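Local coordinates for protein ancestral D-type dye decolorizing peroxidase (Geotrichum candidum, PDB 7ANV) that probably uses its haem to oxidise dyes and related substrates at the expense of hydrogen peroxide, as other dye-decolorizing peroxidases do, at residues A[32-37]-A[90-95]; A[20-25]-A[156-161]; A[80-85]-A[480-485]. One frame throughout, in Å; residues are numbered along the deposited sequence.

In the fold
The three contacts illustrate how an antiparallel sheet is clothed by helices drawn from near and far in the chain. The segments run in the order 20-25, 32-37, 80-85, 90-95, 156-161 and 480-485, so contact 1 is nested within the loop that contact 2 closes, while contact 3 crosses both. Contacts 2 and 3 reach the same four-stranded sheet, through strands 20-28 and 78-84. The centres of contacts 1 and 3 are about 11 Å apart, and the F34 and F84 rings touch between them; contacts 1 and 2 are about 21 Å apart. The haem-pocket residues, all between 193 and 466, include none of these segments, so the contacts build the scaffold rather than the pocket.

Contact 1. Residues A[32-37]-A[90-95]; sequences AAFRKH and KKLGIN
A small apolar contact between two helices, its centre about 29 Å from the centre of the chain, joins F34 and R35 of helix 31-41 to L92 at the C-terminal end of helix 86-92. One leucine does all the work on its side. Its methyl CD2 lies 3.8 Å from F34 CD2 and 4.0 Å from R35 CG, while the second methyl, L92 CD1, comes to 4.1 Å from F34 CE2. The F34 and L92 side chains cross at about a right angle, and L92 CD2 comes to the ring obliquely, neither over its face nor at its edge. F34 has CG anti to the backbone N (chi1 177°), which swings the ring toward the leucine. R35 gives the contact its CG methylene; farther out the chain bends, and its guanidinium group bonds to the carbonyl oxygens of T485 and F486 near the C-terminus. Straight after L92, G93 takes a positive phi and completes a Schellman motif, with G93 N bonded to K90 O at 2.9 Å. Around the contact, I28 of strand 20-28 touches both F34 and L92, F165 meets the F34 ring, and L92 CD1 also reaches F84 CE1 of strand 78-84 at 4.1 Å.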
loop_
_atom_site.group_PDB
_atom_site.type_symbol
_atom_site.label_atom_id
_atom_site.label_comp_id
_atom_site.label_asym_id
_atom_site.label_seq_id
_atom_site.Cartn_x
_atom_site.Cartn_y
_atom_site.Cartn_z
ATOM N N ALA A 32 17.434 16.982 21.826
ATOM C CA ALA A 32 17.145 18.394 22.159
ATOM C C ALA A 32 17.236 19.240 20.896
ATOM O O ALA A 32 16.292 20.016 20.611
ATOM C CB ALA A 32 18.067 18.885 23.228
ATOM N N ALA A 33 18.270 19.027 20.088
ATOM C CA ALA A 33 18.437 19.829 18.860
ATOM C C ALA A 33 17.332 19.469 17.881
ATOM O O ALA A 33 16.788 20.368 17.228
ATOM C CB ALA A 33 19.797 19.609 18.259
ATOM N N PHE A 34 16.994 18.186 17.785
ATOM C CA PHE A 34 15.950 17.708 16.850
ATOM C C PHE A 34 14.612 18.406 17.143
ATOM O O PHE A 34 13.913 18.854 16.229
ATOM C CB PHE A 34 15.782 16.192 16.906
ATOM C CG PHE A 34 14.662 15.730 16.005
ATOM C CD1 PHE A 34 14.879 15.514 14.649
ATOM C CD2 PHE A 34 13.374 15.561 16.492
ATOM C CE1 PHE A 34 13.846 15.114 13.811
ATOM C CE2 PHE A 34 12.335 15.226 15.642
ATOM C CZ PHE A 34 12.571 14.952 14.310
ATOM N N ARG A 35 14.267 18.538 18.414
ATOM C CA ARG A 35 12.974 19.138 18.802
ATOM C C ARG A 35 12.989 20.622 18.421
ATOM O O ARG A 35 11.931 21.124 18.006
ATOM C CB ARG A 35 12.648 18.854 20.268
ATOM C CG ARG A 35 12.488 17.377 20.596
ATOM C CD ARG A 35 12.039 17.143 22.034
ATOM N NE ARG A 35 10.654 17.570 22.215
ATOM C CZ ARG A 35 10.121 18.083 23.337
ATOM N NH1 ARG A 35 10.844 18.246 24.443
ATOM N NH2 ARG A 35 8.847 18.448 23.345
ATOM N N LYS A 36 14.128 21.309 18.506
ATOM C CA LYS A 36 14.240 22.743 18.106
ATOM C C LYS A 36 14.125 22.843 16.597
ATOM O O LYS A 36 13.361 23.711 16.114
ATOM C CB LYS A 36 15.595 23.337 18.510
ATOM C CG LYS A 36 15.751 23.515 20.003
ATOM C CD LYS A 36 14.640 24.361 20.594
ATOM C CE LYS A 36 14.985 24.907 21.962
ATOM N NZ LYS A 36 13.769 25.093 22.783
ATOM N N HIS A 37 14.860 21.987 15.878
ATOM C CA HIS A 37 14.860 21.936 14.395
ATOM C C HIS A 37 13.455 21.686 13.857
ATOM O O HIS A 37 13.053 22.330 12.872
ATOM C CB HIS A 37 15.835 20.872 13.896
ATOM C CG HIS A 37 17.258 21.223 14.172
ATOM N ND1 HIS A 37 18.288 20.304 14.044
ATOM C CD2 HIS A 37 17.826 22.397 14.551
ATOM C CE1 HIS A 37 19.422 20.920 14.333
ATOM N NE2 HIS A 37 19.174 22.193 14.644
ATOM N N LYS A 90 10.655 6.896 21.484
ATOM C CA LYS A 90 11.436 6.565 22.712
ATOM C C LYS A 90 12.623 7.526 22.814
ATOM O O LYS A 90 12.872 8.094 23.901
ATOM C CB LYS A 90 11.943 5.132 22.667
ATOM C CG LYS A 90 12.624 4.685 23.948
ATOM C CD LYS A 90 13.089 3.247 23.883
ATOM C CE LYS A 90 13.980 2.874 25.050
ATOM N NZ LYS A 90 14.224 1.410 25.064
ATOM N N LYS A 91 13.364 7.673 21.723
ATOM C CA LYS A 91 14.529 8.568 21.660
ATOM C C LYS A 91 14.147 9.982 22.117
ATOM O O LYS A 91 14.969 10.636 22.804
ATOM C CB LYS A 91 15.107 8.578 20.249
ATOM C CG LYS A 91 16.353 9.443 20.131
ATOM C CD LYS A 91 17.549 8.895 20.885
ATOM C CE LYS A 91 18.672 9.908 20.965
ATOM N NZ LYS A 91 19.925 9.264 21.403
ATOM N N LEU A 92 12.971 10.465 21.744
ATOM C CA LEU A 92 12.496 11.836 22.070
ATOM C C LEU A 92 11.897 11.907 23.486
ATOM O O LEU A 92 11.551 13.040 23.908
ATOM C CB LEU A 92 11.464 12.267 21.029
ATOM C CG LEU A 92 12.029 12.486 19.632
ATOM C CD1 LEU A 92 10.909 12.815 18.648
ATOM C CD2 LEU A 92 13.113 13.551 19.673
ATOM N N GLY A 93 11.736 10.774 24.159
ATOM C CA GLY A 93 11.145 10.689 25.507
ATOM C C GLY A 93 9.641 10.890 25.469
ATOM O O GLY A 93 9.065 11.290 26.482
ATOM N N ILE A 94 8.999 10.600 24.341
ATOM C CA ILE A 94 7.518 10.708 24.218
ATOM C C ILE A 94 6.933 9.363 24.625
ATOM O O ILE A 94 7.233 8.358 23.976
ATOM C CB ILE A 94 7.114 11.176 22.814
ATOM C CG1 ILE A 94 7.628 12.597 22.570
ATOM C CG2 ILE A 94 5.611 11.083 22.644
ATOM C CD1 ILE A 94 7.616 13.028 21.132
ATOM N N ASN A 95 6.171 9.339 25.712
ATOM C CA ASN A 95 5.611 8.092 26.272
ATOM C C ASN A 95 4.501 7.600 25.335
ATOM O O ASN A 95 3.448 8.236 25.265
ATOM C CB ASN A 95 5.112 8.330 27.693
ATOM C CG ASN A 95 4.541 7.088 28.321
ATOM O OD1 ASN A 95 4.114 6.174 27.625
ATOM N ND2 ASN A 95 4.445 7.094 29.634
#

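Contact 2. Residues A[20-25]-A[156-161]; sequences TETYFF and KKLQEI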
loop_
_atom_site.group_PDB
_atom_site.type_symbol
_atom_site.label_atom_id
_atom_site.label_comp_id
_atom_site.label_asym_id
_atom_site.label_seq_id
_atom_site.Cartn_x
_atom_site.Cartn_y
_atom_site.Cartn_z
ATOM N N THR A 20 7.281 11.913 -8.612
ATOM C CA THR A 20 8.444 11.312 -7.928
ATOM C C THR A 20 8.323 11.599 -6.434
ATOM O O THR A 20 7.716 12.615 -6.039
ATOM C CB THR A 20 9.767 11.824 -8.518
ATOM O OG1 THR A 20 10.861 11.120 -7.932
ATOM C CG2 THR A 20 9.984 13.308 -8.321
ATOM N N GLU A 21 8.908 10.747 -5.620
ATOM C CA GLU A 21 8.784 10.907 -4.161
ATOM C C GLU A 21 10.024 10.275 -3.554
ATOM O O GLU A 21 10.355 9.151 -3.958
ATOM C CB GLU A 21 7.489 10.239 -3.694
ATOM C CG GLU A 21 7.179 10.446 -2.229
ATOM C CD GLU A 21 5.848 9.790 -1.861
ATOM O OE1 GLU A 21 5.455 8.810 -2.562
ATOM O OE2 GLU A 21 5.242 10.235 -0.865
ATOM N N THR A 22 10.612 10.926 -2.562
ATOM C CA THR A 22 11.795 10.408 -1.871
ATOM C C THR A 22 11.406 10.160 -0.423
ATOM O O THR A 22 10.697 10.981 0.176
ATOM C CB THR A 22 12.989 11.356 -1.998
ATOM O OG1 THR A 22 13.418 11.312 -3.358
ATOM C CG2 THR A 22 14.121 10.913 -1.099
ATOM N N TYR A 23 11.767 8.991 0.085
ATOM C CA TYR A 23 11.625 8.641 1.507
ATOM C C TYR A 23 12.999 8.760 2.140
ATOM O O TYR A 23 13.900 8.026 1.735
ATOM C CB TYR A 23 11.044 7.233 1.580
ATOM C CG TYR A 23 9.641 7.172 1.081
ATOM C CD1 TYR A 23 9.383 6.957 -0.257
ATOM C CD2 TYR A 23 8.578 7.288 1.947
ATOM C CE1 TYR A 23 8.091 6.915 -0.746
ATOM C CE2 TYR A 23 7.283 7.234 1.477
ATOM C CZ TYR A 23 7.042 7.028 0.138
ATOM O OH TYR A 23 5.775 6.965 -0.354
ATOM N N PHE A 24 13.127 9.663 3.106
ATOM C CA PHE A 24 14.382 9.926 3.856
ATOM C C PHE A 24 14.220 9.339 5.256
ATOM O O PHE A 24 13.504 9.926 6.121
ATOM C CB PHE A 24 14.646 11.430 3.822
ATOM C CG PHE A 24 15.909 11.856 4.490
ATOM C CD1 PHE A 24 15.957 12.036 5.860
ATOM C CD2 PHE A 24 17.020 12.165 3.736
ATOM C CE1 PHE A 24 17.129 12.508 6.451
ATOM C CE2 PHE A 24 18.181 12.626 4.334
ATOM C CZ PHE A 24 18.226 12.779 5.693
ATOM N N PHE A 25 14.830 8.171 5.473
ATOM C CA PHE A 25 14.706 7.438 6.756
ATOM C C PHE A 25 15.863 7.914 7.625
ATOM O O PHE A 25 17.031 7.956 7.179
ATOM C CB PHE A 25 14.773 5.928 6.555
ATOM C CG PHE A 25 13.642 5.395 5.728
ATOM C CD1 PHE A 25 12.434 5.066 6.332
ATOM C CD2 PHE A 25 13.775 5.205 4.369
ATOM C CE1 PHE A 25 11.397 4.558 5.579
ATOM C CE2 PHE A 25 12.720 4.718 3.615
ATOM C CZ PHE A 25 11.545 4.359 4.221
ATOM N N LYS A 156 15.523 19.987 -4.337
ATOM C CA LYS A 156 15.612 21.346 -3.776
ATOM C C LYS A 156 14.984 21.328 -2.393
ATOM O O LYS A 156 15.568 21.884 -1.435
ATOM C CB LYS A 156 14.908 22.324 -4.711
ATOM C CG LYS A 156 14.912 23.736 -4.164
ATOM C CD LYS A 156 14.443 24.730 -5.183
ATOM C CE LYS A 156 14.889 26.130 -4.847
ATOM N NZ LYS A 156 14.524 27.053 -5.952
ATOM N N LYS A 157 13.801 20.711 -2.271
ATOM C CA LYS A 157 13.104 20.688 -0.971
ATOM C C LYS A 157 13.921 19.859 0.045
ATOM O O LYS A 157 13.999 20.225 1.245
ATOM C CB LYS A 157 11.697 20.145 -1.180
ATOM C CG LYS A 157 10.821 20.126 0.047
ATOM C CD LYS A 157 10.576 21.450 0.694
ATOM C CE LYS A 157 9.902 22.486 -0.182
ATOM N NZ LYS A 157 9.594 23.706 0.606
ATOM N N LEU A 158 14.468 18.732 -0.378
ATOM C CA LEU A 158 15.341 17.913 0.495
ATOM C C LEU A 158 16.548 18.729 0.979
ATOM O O LEU A 158 16.938 18.548 2.126
ATOM C CB LEU A 158 15.814 16.690 -0.272
ATOM C CG LEU A 158 14.821 15.556 -0.310
ATOM C CD1 LEU A 158 15.246 14.537 -1.374
ATOM C CD2 LEU A 158 14.682 14.937 1.075
ATOM N N GLN A 159 17.181 19.564 0.148
ATOM C CA GLN A 159 18.335 20.378 0.619
ATOM C C GLN A 159 17.842 21.321 1.724
ATOM O O GLN A 159 18.586 21.584 2.660
ATOM C CB GLN A 159 18.961 21.159 -0.528
ATOM C CG GLN A 159 19.775 20.285 -1.465
ATOM C CD GLN A 159 20.894 19.614 -0.694
ATOM O OE1 GLN A 159 21.631 20.237 0.081
ATOM N NE2 GLN A 159 20.960 18.304 -0.841
ATOM N N GLU A 160 16.650 21.877 1.580
ATOM C CA GLU A 160 16.085 22.807 2.589
ATOM C C GLU A 160 15.853 22.043 3.903
ATOM O O GLU A 160 16.236 22.548 4.994
ATOM C CB GLU A 160 14.809 23.440 2.022
ATOM C CG GLU A 160 14.118 24.339 3.004
ATOM C CD GLU A 160 12.817 24.914 2.468
ATOM O OE1 GLU A 160 12.312 24.395 1.461
ATOM O OE2 GLU A 160 12.306 25.843 3.107
ATOM N N ILE A 161 15.253 20.861 3.819
ATOM C CA ILE A 161 14.949 20.013 5.012
ATOM C C ILE A 161 16.261 19.560 5.651
ATOM O O ILE A 161 16.368 19.655 6.871
ATOM C CB ILE A 161 14.043 18.818 4.654
ATOM C CG1 ILE A 161 12.681 19.301 4.161
ATOM C CG2 ILE A 161 13.923 17.872 5.833
ATOM C CD1 ILE A 161 11.918 18.241 3.402
#
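L158, on the side of helix 151-164 that faces strand 20-28, carries this contact with T22 and F24. From CB the leucine chain runs toward the strand, with CG anti to the carbonyl carbon (chi1 -82°), and CB and CG form a stem whose two methyls make the approach. CD1 takes the threonine: it sits 3.8 Å from T22 CG2 and 3.9 Å from T22 CB, so it rests against the hydrocarbon side of that residue. T22 presents this side because CG2 is anti to the backbone N, leaving OG1 beside that nitrogen. CD2 turns to the phenylalanine and comes more loosely, 4.5 Å from F24 CB, lying obliquely to the ring.

The strand order of the sheet, 78-84, 142-148, 20-28, 174-183, with helices 31-41 and 151-164 in the connections, is that of a ferredoxin-like fold, the building unit of the dimeric alpha+beta barrel family. Strand 20-28 is an inner strand, and its side chains alternate: T22 and F24 point to the helix, whereas the Y23 and F25 rings, on the other face, both meet F251 of the second sheet edge-to-face. Along the helix, V154 touches T22 one turn before L158, and E162 touches F24 one turn after it. Farther round the helix, K157 NZ makes a salt bridge of 2.9 Å with E160 OE1, arriving on the syn side of the carboxylate and 25° out of its plane. K157 and I161 carry the helix across to V146 of the adjacent strand.

Contact 3. Residues A[80-85]-A[480-485]; sequences VNIAFS and SALKDT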
loop_
_atom_site.group_PDB
_atom_site.type_symbol
_atom_site.label_atom_id
_atom_site.label_comp_id
_atom_site.label_asym_id
_atom_site.label_seq_id
_atom_site.Cartn_x
_atom_site.Cartn_y
_atom_site.Cartn_z
ATOM N N VAL A 80 5.452 17.710 1.726
ATOM C CA VAL A 80 6.356 17.214 2.805
ATOM C C VAL A 80 5.505 16.671 3.933
ATOM O O VAL A 80 4.643 17.390 4.414
ATOM C CB VAL A 80 7.292 18.303 3.362
ATOM C CG1 VAL A 80 8.248 17.714 4.409
ATOM C CG2 VAL A 80 8.055 18.955 2.230
ATOM N N ASN A 81 5.774 15.433 4.362
ATOM C CA ASN A 81 5.166 14.873 5.588
ATOM C C ASN A 81 6.297 14.230 6.397
ATOM O O ASN A 81 7.402 13.979 5.869
ATOM C CB ASN A 81 4.085 13.819 5.286
ATOM C CG ASN A 81 2.685 14.316 4.988
ATOM O OD1 ASN A 81 1.737 13.532 5.028
ATOM N ND2 ASN A 81 2.506 15.591 4.716
ATOM N N ILE A 82 6.010 13.958 7.658
ATOM C CA ILE A 82 6.973 13.317 8.572
ATOM C C ILE A 82 6.242 12.322 9.461
ATOM O O ILE A 82 5.129 12.605 9.942
ATOM C CB ILE A 82 7.752 14.365 9.387
ATOM C CG1 ILE A 82 8.913 13.714 10.138
ATOM C CG2 ILE A 82 6.821 15.187 10.299
ATOM C CD1 ILE A 82 9.888 14.685 10.746
ATOM N N ALA A 83 6.928 11.214 9.761
ATOM C CA ALA A 83 6.351 10.146 10.594
ATOM C C ALA A 83 7.479 9.575 11.450
ATOM O O ALA A 83 8.638 9.584 11.022
ATOM C CB ALA A 83 5.652 9.089 9.772
ATOM N N PHE A 84 7.098 9.007 12.581
ATOM C CA PHE A 84 8.019 8.539 13.641
ATOM C C PHE A 84 7.742 7.071 13.907
ATOM O O PHE A 84 6.585 6.675 14.044
ATOM C CB PHE A 84 7.839 9.379 14.908
ATOM C CG PHE A 84 8.254 10.800 14.710
ATOM C CD1 PHE A 84 9.559 11.183 14.879
ATOM C CD2 PHE A 84 7.323 11.757 14.325
ATOM C CE1 PHE A 84 9.947 12.491 14.665
ATOM C CE2 PHE A 84 7.731 13.053 14.063
ATOM C CZ PHE A 84 9.030 13.419 14.272
ATOM N N SER A 85 8.806 6.291 14.095
ATOM C CA SER A 85 8.700 4.896 14.594
ATOM C C SER A 85 8.582 4.945 16.119
ATOM O O SER A 85 8.964 5.984 16.742
ATOM C CB SER A 85 9.915 4.105 14.149
ATOM O OG SER A 85 11.045 4.592 14.846
ATOM N N SER A 480 -0.957 20.024 15.147
ATOM C CA SER A 480 -0.972 20.526 16.546
ATOM C C SER A 480 -0.089 19.625 17.416
ATOM O O SER A 480 0.599 20.157 18.306
ATOM C CB SER A 480 -2.376 20.663 17.043
ATOM O OG SER A 480 -2.954 19.433 17.156
ATOM N N ALA A 481 -0.037 18.320 17.161
ATOM C CA ALA A 481 0.846 17.408 17.931
ATOM C C ALA A 481 2.322 17.744 17.649
ATOM O O ALA A 481 3.135 17.813 18.614
ATOM C CB ALA A 481 0.556 15.974 17.646
ATOM N N LEU A 482 2.673 17.944 16.378
ATOM C CA LEU A 482 4.037 18.351 15.982
ATOM C C LEU A 482 4.416 19.638 16.740
ATOM O O LEU A 482 5.518 19.672 17.303
ATOM C CB LEU A 482 4.107 18.551 14.472
ATOM C CG LEU A 482 4.029 17.277 13.637
ATOM C CD1 LEU A 482 4.097 17.631 12.164
ATOM C CD2 LEU A 482 5.126 16.264 13.993
ATOM N N LYS A 483 3.515 20.621 16.829
ATOM C CA LYS A 483 3.793 21.941 17.450
ATOM C C LYS A 483 3.889 21.812 18.969
ATOM O O LYS A 483 4.816 22.421 19.556
ATOM C CB LYS A 483 2.682 22.934 17.126
ATOM C CG LYS A 483 2.732 23.507 15.728
ATOM C CD LYS A 483 1.534 24.367 15.379
ATOM C CE LYS A 483 1.680 25.042 14.036
ATOM N NZ LYS A 483 0.533 25.929 13.745
ATOM N N ASP A 484 2.929 21.125 19.586
ATOM C CA ASP A 484 2.672 21.218 21.047
ATOM C C ASP A 484 3.344 20.057 21.766
ATOM O O ASP A 484 3.650 20.224 22.931
ATOM C CB ASP A 484 1.174 21.346 21.349
ATOM C CG ASP A 484 0.583 22.570 20.672
ATOM O OD1 ASP A 484 1.341 23.525 20.411
ATOM O OD2 ASP A 484 -0.629 22.539 20.340
ATOM N N THR A 485 3.678 18.956 21.100
ATOM C CA THR A 485 4.294 17.799 21.793
ATOM C C THR A 485 5.692 17.474 21.246
ATOM O O THR A 485 6.589 17.179 22.071
ATOM C CB THR A 485 3.378 16.580 21.704
ATOM O OG1 THR A 485 2.169 16.941 22.398
ATOM C CG2 THR A 485 4.042 15.347 22.261
#
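I82 and F84, two residues apart on strand 78-84 and both pointing to the same side, receive the forked end of L482 from helix 479-486. The leucine bond to CB does not itself aim at the strand; beyond it CD1 continues the chain, anti to CA (chi2 179°), and the fork comes nearer the strand. CD1 stands 4.1 Å from I82 CG2, the branch lying between the backbone N and the carbonyl carbon, since CG1 holds the place anti to N (chi1 -170°). CD2 meets F84 at the ring edge, near the ring plane, at 4.1 Å from CE2. All three residues are buried, and the surroundings thicken the packing: I42 and P477 touch the leucine, L38 and L41 of helix 31-41 touch I82, and the F486 ring meets that of F84.

Strand 78-84 is an outermost strand of the N-terminal ferredoxin-like sheet, paired along one side with strand 142-148. Helix 479-486 follows strand 466-476 of the second sheet, to which F84 is tied by a backbone bond with F475, consistent with a place at the junction of the two sheets.

Beyond L482 the helix, which widens into a pi-type turn at 482-485, opens to solvent: K483 and D484 are exposed, S480 and T485 partly so. On the strand, by contrast, N81 and S85 are buried along with their polar groups. N81 ND2 reaches V80 O at 2.8 Å in a nearly straight bond, 172° at the hydrogen, although the donor stands above the carbonyl plane; this orients the N81 amide, whose OD1 accepts from D11 N. S85 is the N-cap of helix 86-92, its OG bonded to G88 N.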